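Long-range contacts in hypothetical protein aq_1665 (Aquifex aeolicus, PDB 1XM7), which is of unknown function but carries a calcineurin-like phosphoesterase domain and is probably a hydrolase: residues A[46-51]-A[73-78]; A[7-12]-A[50-55]; A[66-71]-A[88-93]. All coordinates share one frame; numbering follows the deposited sequence.

Contact 1 (A[46-51]-A[73-78]); sequences TLYHLG and RKILVM
Strands 46-49 and 73-77 run parallel, their axes 4.7 Å apart at closest approach and inclined by 19°, with T46 beside R73 and the pairing in step through to H49 beside L76. Four nearly straight backbone hydrogen bonds join them: L47 N to R73 O, I75 N to L47 O, H49 N to I75 O and V77 N to H49 O. Helix 63-69 connects the strands, completing a beta-alpha-beta unit.

On the face carrying T46, Y48, R73 and I75, CD2 of the Y48 ring presses on I75 CG1 at 3.2 Å, tight enough to go with the unstaggered chi1 of I75 (99°). An alanine in place of Y48 would remove this ring and is likely to leave both I75 and the neighbouring F6 ring less well packed. On the other face, L76 CD1 lies 3.9 Å from H49 ND1. That nitrogen accepts, in the ring plane, a bond from G51 N at 3.3 Å, while NE2 meets the hydroxyl of T10. With ND1 an acceptor, H49 is probably neutral with its proton on NE2, and bonds at both nitrogens fix the ring's rotation.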
loop_
_atom_site.group_PDB
_atom_site.type_symbol
_atom_site.label_atom_id
_atom_site.label_comp_id
_atom_site.label_asym_id
_atom_site.label_seq_id
_atom_site.Cartn_x
_atom_site.Cartn_y
_atom_site.Cartn_z
ATOM N N THR A 46 6.730 11.841 2.346
ATOM C CA THR A 46 5.786 11.093 3.168
ATOM C C THR A 46 5.411 9.832 2.415
ATOM O O THR A 46 4.965 9.892 1.266
ATOM C CB THR A 46 4.497 11.893 3.462
ATOM O OG1 THR A 46 4.835 13.084 4.185
ATOM C CG2 THR A 46 3.524 11.050 4.301
ATOM N N LEU A 47 5.602 8.692 3.072
ATOM C CA LEU A 47 5.301 7.386 2.493
ATOM C C LEU A 47 4.047 6.760 3.088
ATOM O O LEU A 47 3.927 6.600 4.306
ATOM C CB LEU A 47 6.487 6.442 2.707
ATOM C CG LEU A 47 6.349 4.969 2.304
ATOM C CD1 LEU A 47 6.156 4.836 0.798
ATOM C CD2 LEU A 47 7.597 4.220 2.741
ATOM N N TYR A 48 3.108 6.410 2.221
ATOM C CA TYR A 48 1.877 5.767 2.660
ATOM C C TYR A 48 1.945 4.258 2.407
ATOM O O TYR A 48 2.152 3.814 1.273
ATOM C CB TYR A 48 0.659 6.350 1.922
ATOM C CG TYR A 48 0.337 7.787 2.288
ATOM C CD1 TYR A 48 0.994 8.856 1.670
ATOM C CD2 TYR A 48 -0.586 8.074 3.295
ATOM C CE1 TYR A 48 0.742 10.182 2.054
ATOM C CE2 TYR A 48 -0.845 9.391 3.688
ATOM C CZ TYR A 48 -0.179 10.438 3.066
ATOM O OH TYR A 48 -0.441 11.733 3.457
ATOM N N HIS A 49 1.797 3.475 3.475
ATOM C CA HIS A 49 1.799 2.021 3.371
ATOM C C HIS A 49 0.330 1.642 3.505
ATOM O O HIS A 49 -0.281 1.847 4.549
ATOM C CB HIS A 49 2.608 1.394 4.499
ATOM C CG HIS A 49 2.916 -0.051 4.277
ATOM N ND1 HIS A 49 1.938 -0.988 4.021
ATOM C CD2 HIS A 49 4.093 -0.718 4.258
ATOM C CE1 HIS A 49 2.500 -2.172 3.855
ATOM N NE2 HIS A 49 3.807 -2.035 3.994
ATOM N N LEU A 50 -0.242 1.090 2.444
ATOM C CA LEU A 50 -1.661 0.768 2.461
ATOM C C LEU A 50 -2.058 -0.665 2.809
ATOM O O LEU A 50 -3.037 -1.177 2.278
ATOM C CB LEU A 50 -2.280 1.191 1.120
ATOM C CG LEU A 50 -1.859 2.601 0.648
ATOM C CD1 LEU A 50 -2.591 2.948 -0.623
ATOM C CD2 LEU A 50 -2.152 3.645 1.711
ATOM N N GLY A 51 -1.311 -1.321 3.692
ATOM C CA GLY A 51 -1.711 -2.660 4.080
ATOM C C GLY A 51 -0.752 -3.827 3.986
ATOM O O GLY A 51 0.019 -3.945 3.036
ATOM N N ARG A 73 8.299 10.906 6.482
ATOM C CA ARG A 73 7.213 10.562 7.400
ATOM C C ARG A 73 6.587 9.252 6.902
ATOM O O ARG A 73 6.518 9.003 5.704
ATOM C CB ARG A 73 6.177 11.696 7.417
ATOM C CG ARG A 73 4.798 11.329 7.959
ATOM C CD ARG A 73 3.972 12.579 8.291
ATOM N NE ARG A 73 4.571 13.299 9.417
ATOM C CZ ARG A 73 4.218 13.155 10.695
ATOM N NH1 ARG A 73 3.245 12.321 11.041
ATOM N NH2 ARG A 73 4.863 13.831 11.640
ATOM N N LYS A 74 6.145 8.404 7.820
ATOM C CA LYS A 74 5.542 7.133 7.437
ATOM C C LYS A 74 4.196 6.929 8.110
ATOM O O LYS A 74 4.090 6.981 9.332
ATOM C CB LYS A 74 6.487 5.982 7.796
ATOM C CG LYS A 74 7.827 6.098 7.092
ATOM C CD LYS A 74 8.855 5.096 7.590
ATOM C CE LYS A 74 10.222 5.359 6.954
ATOM N NZ LYS A 74 10.791 6.642 7.440
ATOM N N ILE A 75 3.158 6.717 7.310
ATOM C CA ILE A 75 1.840 6.491 7.878
ATOM C C ILE A 75 1.305 5.190 7.287
ATOM O O ILE A 75 1.628 4.843 6.150
ATOM C CB ILE A 75 0.879 7.698 7.595
ATOM C CG1 ILE A 75 -0.018 7.411 6.406
ATOM C CG2 ILE A 75 1.673 8.967 7.323
ATOM C CD1 ILE A 75 -1.270 6.684 6.782
ATOM N N LEU A 76 0.509 4.463 8.068
ATOM C CA LEU A 76 -0.048 3.186 7.624
ATOM C C LEU A 76 -1.573 3.148 7.613
ATOM O O LEU A 76 -2.231 3.763 8.463
ATOM C CB LEU A 76 0.458 2.039 8.524
ATOM C CG LEU A 76 -0.327 0.707 8.508
ATOM C CD1 LEU A 76 -0.071 -0.034 7.204
ATOM C CD2 LEU A 76 0.085 -0.175 9.683
ATOM N N VAL A 77 -2.117 2.434 6.629
ATOM C CA VAL A 77 -3.551 2.213 6.511
ATOM C C VAL A 77 -3.594 0.694 6.595
ATOM O O VAL A 77 -3.162 -0.011 5.676
ATOM C CB VAL A 77 -4.126 2.678 5.156
ATOM C CG1 VAL A 77 -5.647 2.520 5.161
ATOM C CG2 VAL A 77 -3.750 4.134 4.901
ATOM N N MET A 78 -4.092 0.206 7.723
ATOM C CA MET A 78 -4.167 -1.213 8.021
ATOM C C MET A 78 -4.863 -2.158 7.062
ATOM O O MET A 78 -5.970 -1.907 6.598
ATOM C CB MET A 78 -4.758 -1.382 9.416
ATOM C CG MET A 78 -3.926 -0.687 10.481
ATOM S SD MET A 78 -4.579 -0.820 12.109
ATOM C CE MET A 78 -4.013 -2.384 12.521
#

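Contact 2 (A[7-12]-A[50-55]); sequences ISDTHF and LGDFTW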
loop_
_atom_site.group_PDB
_atom_site.type_symbol
_atom_site.label_atom_id
_atom_site.label_comp_id
_atom_site.label_asym_id
_atom_site.label_seq_id
_atom_site.Cartn_x
_atom_site.Cartn_y
_atom_site.Cartn_z
ATOM N N ILE A 7 2.873 2.581 -1.336
ATOM C CA ILE A 7 3.323 1.213 -1.502
ATOM C C ILE A 7 2.469 0.370 -0.579
ATOM O O ILE A 7 1.925 0.886 0.399
ATOM C CB ILE A 7 4.791 1.115 -1.064
ATOM C CG1 ILE A 7 5.403 -0.226 -1.491
ATOM C CG2 ILE A 7 4.883 1.358 0.452
ATOM C CD1 ILE A 7 6.939 -0.238 -1.401
ATOM N N SER A 8 2.338 -0.914 -0.878
ATOM C CA SER A 8 1.547 -1.770 -0.012
ATOM C C SER A 8 1.797 -3.243 -0.267
ATOM O O SER A 8 2.387 -3.616 -1.277
ATOM C CB SER A 8 0.060 -1.474 -0.180
ATOM O OG SER A 8 -0.359 -1.853 -1.468
ATOM N N ASP A 9 1.339 -4.072 0.662
ATOM C CA ASP A 9 1.489 -5.515 0.563
ATOM C C ASP A 9 2.944 -5.925 0.465
ATOM O O ASP A 9 3.308 -6.758 -0.367
ATOM C CB ASP A 9 0.725 -6.044 -0.645
ATOM C CG ASP A 9 -0.708 -5.599 -0.645
ATOM O OD1 ASP A 9 -0.998 -4.514 -1.183
ATOM O OD2 ASP A 9 -1.547 -6.317 -0.082
ATOM N N THR A 10 3.770 -5.343 1.330
ATOM C CA THR A 10 5.190 -5.645 1.342
ATOM C C THR A 10 5.467 -7.054 1.869
ATOM O O THR A 10 6.436 -7.704 1.455
ATOM C CB THR A 10 5.938 -4.606 2.173
ATOM O OG1 THR A 10 5.223 -4.365 3.386
ATOM C CG2 THR A 10 6.041 -3.306 1.405
ATOM N N HIS A 11 4.601 -7.526 2.764
ATOM C CA HIS A 11 4.733 -8.860 3.334
ATOM C C HIS A 11 6.148 -9.171 3.810
ATOM O O HIS A 11 6.671 -10.262 3.557
ATOM C CB HIS A 11 4.311 -9.924 2.312
ATOM C CG HIS A 11 2.827 -10.123 2.207
ATOM N ND1 HIS A 11 2.007 -9.280 1.487
ATOM C CD2 HIS A 11 2.017 -11.072 2.735
ATOM C CE1 HIS A 11 0.758 -9.701 1.575
ATOM N NE2 HIS A 11 0.737 -10.786 2.327
ATOM N N PHE A 12 6.776 -8.217 4.488
ATOM C CA PHE A 12 8.121 -8.438 4.991
ATOM C C PHE A 12 8.123 -9.701 5.829
ATOM O O PHE A 12 7.258 -9.890 6.674
ATOM C CB PHE A 12 8.586 -7.266 5.854
ATOM C CG PHE A 12 8.886 -6.018 5.080
ATOM C CD1 PHE A 12 9.839 -6.024 4.066
ATOM C CD2 PHE A 12 8.254 -4.821 5.397
ATOM C CE1 PHE A 12 10.163 -4.854 3.382
ATOM C CE2 PHE A 12 8.570 -3.644 4.721
ATOM C CZ PHE A 12 9.527 -3.660 3.713
ATOM N N LEU A 50 -0.242 1.090 2.444
ATOM C CA LEU A 50 -1.661 0.768 2.461
ATOM C C LEU A 50 -2.058 -0.665 2.809
ATOM O O LEU A 50 -3.037 -1.177 2.278
ATOM C CB LEU A 50 -2.280 1.191 1.120
ATOM C CG LEU A 50 -1.859 2.601 0.648
ATOM C CD1 LEU A 50 -2.591 2.948 -0.623
ATOM C CD2 LEU A 50 -2.152 3.645 1.711
ATOM N N GLY A 51 -1.311 -1.321 3.692
ATOM C CA GLY A 51 -1.711 -2.660 4.080
ATOM C C GLY A 51 -0.752 -3.827 3.986
ATOM O O GLY A 51 0.019 -3.945 3.036
ATOM N N ASP A 52 -0.851 -4.707 4.985
ATOM C CA ASP A 52 -0.040 -5.911 5.107
ATOM C C ASP A 52 1.454 -5.605 5.043
ATOM O O ASP A 52 2.169 -5.996 4.127
ATOM C CB ASP A 52 -0.479 -6.931 4.057
ATOM C CG ASP A 52 -1.878 -7.477 4.342
ATOM O OD1 ASP A 52 -2.412 -8.270 3.541
ATOM O OD2 ASP A 52 -2.447 -7.107 5.389
ATOM N N PHE A 53 1.886 -4.888 6.073
ATOM C CA PHE A 53 3.243 -4.433 6.266
ATOM C C PHE A 53 4.236 -5.562 6.501
ATOM O O PHE A 53 5.057 -5.868 5.631
ATOM C CB PHE A 53 3.267 -3.462 7.451
ATOM C CG PHE A 53 4.645 -3.019 7.854
ATOM C CD1 PHE A 53 5.495 -2.416 6.937
ATOM C CD2 PHE A 53 5.083 -3.183 9.153
ATOM C CE1 PHE A 53 6.752 -1.989 7.312
ATOM C CE2 PHE A 53 6.339 -2.758 9.538
ATOM C CZ PHE A 53 7.174 -2.161 8.620
ATOM N N THR A 54 4.171 -6.171 7.683
ATOM C CA THR A 54 5.089 -7.251 8.026
ATOM C C THR A 54 4.358 -8.519 8.440
ATOM O O THR A 54 3.261 -8.460 9.014
ATOM C CB THR A 54 6.045 -6.826 9.164
ATOM O OG1 THR A 54 7.032 -7.840 9.361
ATOM C CG2 THR A 54 5.289 -6.606 10.451
ATOM N N TRP A 55 4.976 -9.665 8.153
ATOM C CA TRP A 55 4.379 -10.951 8.479
ATOM C C TRP A 55 4.508 -11.267 9.971
ATOM O O TRP A 55 3.657 -11.938 10.540
ATOM C CB TRP A 55 5.001 -12.061 7.621
ATOM C CG TRP A 55 4.036 -13.178 7.339
ATOM C CD1 TRP A 55 4.180 -14.500 7.674
ATOM C CD2 TRP A 55 2.735 -13.053 6.752
ATOM N NE1 TRP A 55 3.040 -15.200 7.337
ATOM C CE2 TRP A 55 2.140 -14.337 6.774
ATOM C CE3 TRP A 55 2.015 -11.982 6.216
ATOM C CZ2 TRP A 55 0.856 -14.573 6.286
ATOM C CZ3 TRP A 55 0.735 -12.216 5.728
ATOM C CH2 TRP A 55 0.169 -13.505 5.769
#
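Six hydrogen bonds cross between these two loops, five of them from backbone N-H groups. I7 O takes the N-H of L50, which continues the pairing of strands 4-7 and 46-49 to its end. Next, G51 O receives D9 N at 2.7 Å, almost along the C=O axis, and D52 O receives H11 N. F53 O is gripped twice, both times on a lone pair in its carbonyl plane: T10 OG1 donates at 2.7 Å and F12 N at 3.1 Å. F12 O then takes W55 N, again at 2.7 Å. Other backbone groups turn outward: R25 donates to D9 O and T10 O, while D82 accepts from D52 N and F53 N.

D9-T10-H11 and G51-D52 match the Asp-x-His and Gly-Asp signatures of the metallophosphoesterase fold, set on the loops that follow parallel strands. In relatives such residues surround a pair of metal ions; here D9 OD2 and D52 OD1 lie 4.2 Å apart, a closeness of like charges consistent with a cation site. The other carboxylate oxygens are held by their surroundings. D9 OD1 accepts from S8 OG at 2.8 Å on its anti lone pair and also from H147 N, while D52 OD2 accepts from H81 N. The H11 ring is steered by a weak bond from ND1 to D9 O. Its CD2 approaches W55 CZ3 to 3.5 Å, the planes only 26° apart but so displaced that little of one ring lies over the other. F12 turns its edge toward the face of F53 in an offset edge-to-face pair, planes at 86°, with F12 CE2 3.6 Å from F53 CE1. The hydroxyl of T54 bonds to H56 O.

Contact 3 (A[66-71]-A[88-93]); sequences IWKALP and LKEYFD
The side chain of W67, on helix 63-69, carries the packed half of the contact, reaching across to the turn that leads into strand 94-96. With CG anti to the backbone N (chi1 161°), the indole is swung toward 88-93, and its NE1 donates to Y91 O at 2.9 Å. The bond is almost straight, 168° at the hydrogen; the oxygen lies practically in the indole plane and receives the N-H on a lone pair. Beside it the benzo side of the indole meets F92: W67 CZ2 comes within 3.4 Å of F92 CE1, the rings obliquely inclined at 57°, with NE1 over one face of the phenyl. Both W67 and F92 also meet the ring of F53, so this half is a close aromatic cluster beside the sheet. The turn itself is pinned by Y91 N bonding to L88 O at 2.8 Å.

Toward K68 the packing slackens. The Y91 ring lies lightly against both helix residues, its CD1 standing 4.0 Å from W67 CD1 and 4.3 Å from K68 CB. K68 runs out fully extended along E90 O, its CE 3.3 Å from that oxygen, to put NZ 2.7 Å from E90 OE2 on the anti lone pair of the carboxylate. E90 meets it with CG in the crowded position between N and carbonyl carbon. Both residues are exposed and also touch a neighbouring molecule in the crystal. The salt bridge is therefore probably weakened by water, whereas the buried indole N-H is satisfied by a backbone carbonyl, which holds the tryptophan's rotation.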
loop_
_atom_site.group_PDB
_atom_site.type_symbol
_atom_site.label_atom_id
_atom_site.label_comp_id
_atom_site.label_asym_id
_atom_site.label_seq_id
_atom_site.Cartn_x
_atom_site.Cartn_y
_atom_site.Cartn_z
ATOM N N ILE A 66 15.814 -1.412 9.416
ATOM C CA ILE A 66 16.172 -0.658 8.221
ATOM C C ILE A 66 15.011 0.236 7.799
ATOM O O ILE A 66 15.188 1.433 7.549
ATOM C CB ILE A 66 16.550 -1.608 7.059
ATOM C CG1 ILE A 66 17.868 -2.309 7.386
ATOM C CG2 ILE A 66 16.661 -0.830 5.751
ATOM C CD1 ILE A 66 18.217 -3.426 6.435
ATOM N N TRP A 67 13.821 -0.343 7.719
ATOM C CA TRP A 67 12.633 0.419 7.357
ATOM C C TRP A 67 12.488 1.639 8.267
ATOM O O TRP A 67 12.253 2.753 7.809
ATOM C CB TRP A 67 11.395 -0.476 7.481
ATOM C CG TRP A 67 10.103 0.266 7.583
ATOM C CD1 TRP A 67 9.556 0.824 8.707
ATOM C CD2 TRP A 67 9.214 0.568 6.510
ATOM N NE1 TRP A 67 8.379 1.456 8.396
ATOM C CE2 TRP A 67 8.144 1.316 7.053
ATOM C CE3 TRP A 67 9.217 0.281 5.138
ATOM C CZ2 TRP A 67 7.086 1.782 6.272
ATOM C CZ3 TRP A 67 8.159 0.748 4.355
ATOM C CH2 TRP A 67 7.109 1.490 4.929
ATOM N N LYS A 68 12.630 1.403 9.564
ATOM C CA LYS A 68 12.517 2.444 10.568
ATOM C C LYS A 68 13.521 3.561 10.292
ATOM O O LYS A 68 13.206 4.737 10.432
ATOM C CB LYS A 68 12.764 1.831 11.952
ATOM C CG LYS A 68 12.245 2.646 13.124
ATOM C CD LYS A 68 12.555 1.963 14.456
ATOM C CE LYS A 68 12.008 2.779 15.635
ATOM N NZ LYS A 68 12.215 2.114 16.967
ATOM N N ALA A 69 14.727 3.185 9.879
ATOM C CA ALA A 69 15.785 4.148 9.603
ATOM C C ALA A 69 15.511 5.036 8.396
ATOM O O ALA A 69 15.989 6.171 8.339
ATOM C CB ALA A 69 17.102 3.420 9.416
ATOM N N LEU A 70 14.745 4.533 7.432
ATOM C CA LEU A 70 14.450 5.309 6.227
ATOM C C LEU A 70 13.963 6.719 6.523
ATOM O O LEU A 70 13.280 6.952 7.506
ATOM C CB LEU A 70 13.414 4.583 5.362
ATOM C CG LEU A 70 13.903 3.305 4.677
ATOM C CD1 LEU A 70 12.777 2.693 3.877
ATOM C CD2 LEU A 70 15.087 3.622 3.776
ATOM N N PRO A 71 14.322 7.684 5.672
ATOM C CA PRO A 71 13.886 9.064 5.893
ATOM C C PRO A 71 12.418 9.305 5.514
ATOM O O PRO A 71 11.764 8.440 4.941
ATOM C CB PRO A 71 14.866 9.867 5.038
ATOM C CG PRO A 71 15.145 8.942 3.898
ATOM C CD PRO A 71 15.319 7.614 4.587
ATOM N N LEU A 88 3.212 -2.057 15.789
ATOM C CA LEU A 88 3.332 -1.201 14.619
ATOM C C LEU A 88 3.640 0.255 14.928
ATOM O O LEU A 88 4.351 0.915 14.165
ATOM C CB LEU A 88 2.044 -1.269 13.796
ATOM C CG LEU A 88 1.783 -2.582 13.059
ATOM C CD1 LEU A 88 0.337 -2.631 12.581
ATOM C CD2 LEU A 88 2.761 -2.723 11.889
ATOM N N LYS A 89 3.119 0.758 16.042
ATOM C CA LYS A 89 3.318 2.159 16.375
ATOM C C LYS A 89 4.713 2.704 16.185
ATOM O O LYS A 89 4.876 3.892 15.886
ATOM C CB LYS A 89 2.822 2.457 17.787
ATOM C CG LYS A 89 1.306 2.539 17.826
ATOM C CD LYS A 89 0.767 3.198 19.083
ATOM C CE LYS A 89 -0.768 3.281 19.040
ATOM N NZ LYS A 89 -1.356 4.101 20.152
ATOM N N GLU A 90 5.727 1.860 16.315
ATOM C CA GLU A 90 7.065 2.389 16.145
ATOM C C GLU A 90 7.713 2.188 14.798
ATOM O O GLU A 90 8.932 2.299 14.664
ATOM C CB GLU A 90 7.986 1.885 17.235
ATOM C CG GLU A 90 8.459 0.492 17.101
ATOM C CD GLU A 90 9.308 0.151 18.297
ATOM O OE1 GLU A 90 8.778 -0.479 19.246
ATOM O OE2 GLU A 90 10.498 0.552 18.300
ATOM N N TYR A 91 6.890 1.915 13.796
ATOM C CA TYR A 91 7.382 1.754 12.442
ATOM C C TYR A 91 6.662 2.781 11.582
ATOM O O TYR A 91 7.010 2.993 10.417
ATOM C CB TYR A 91 7.113 0.336 11.958
ATOM C CG TYR A 91 7.987 -0.695 12.651
ATOM C CD1 TYR A 91 9.363 -0.777 12.386
ATOM C CD2 TYR A 91 7.439 -1.602 13.564
ATOM C CE1 TYR A 91 10.167 -1.744 13.006
ATOM C CE2 TYR A 91 8.235 -2.568 14.189
ATOM C CZ TYR A 91 9.592 -2.638 13.902
ATOM O OH TYR A 91 10.348 -3.631 14.479
ATOM N N PHE A 92 5.671 3.435 12.193
ATOM C CA PHE A 92 4.863 4.461 11.542
ATOM C C PHE A 92 4.589 5.613 12.501
ATOM O O PHE A 92 4.596 5.437 13.728
ATOM C CB PHE A 92 3.540 3.859 11.085
ATOM C CG PHE A 92 3.697 2.819 10.032
ATOM C CD1 PHE A 92 3.825 3.182 8.695
ATOM C CD2 PHE A 92 3.778 1.473 10.373
ATOM C CE1 PHE A 92 4.032 2.221 7.708
ATOM C CE2 PHE A 92 3.988 0.504 9.393
ATOM C CZ PHE A 92 4.115 0.882 8.057
ATOM N N ASP A 93 4.347 6.792 11.930
ATOM C CA ASP A 93 4.060 8.000 12.695
ATOM C C ASP A 93 2.564 8.156 12.882
ATOM O O ASP A 93 2.109 8.706 13.882
ATOM C CB ASP A 93 4.615 9.215 11.963
ATOM C CG ASP A 93 6.097 9.084 11.684
ATOM O OD1 ASP A 93 6.485 8.908 10.512
ATOM O OD2 ASP A 93 6.882 9.147 12.650
#

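How the contacts relate
Contacts 1 and 2 share L50 and G51, with centres about 10 Å apart: the pairing of strands 46-49 and 73-77 hands over directly to the loops at the strand ends. The centre of contact 3 lies about 10 Å from that of contact 1 and about 13 Å from that of contact 2, against the same five-stranded sheet. Its helix 63-69 joins the two strands of contact 1, so the segments of contacts 1 and 3 alternate along the chain, while both segments of contact 2 precede those of contact 3. F53 joins the latter two, touching L88 as well. Sheet, crossover helix and probable active-site loops are thus interlocked within one phosphoesterase domain.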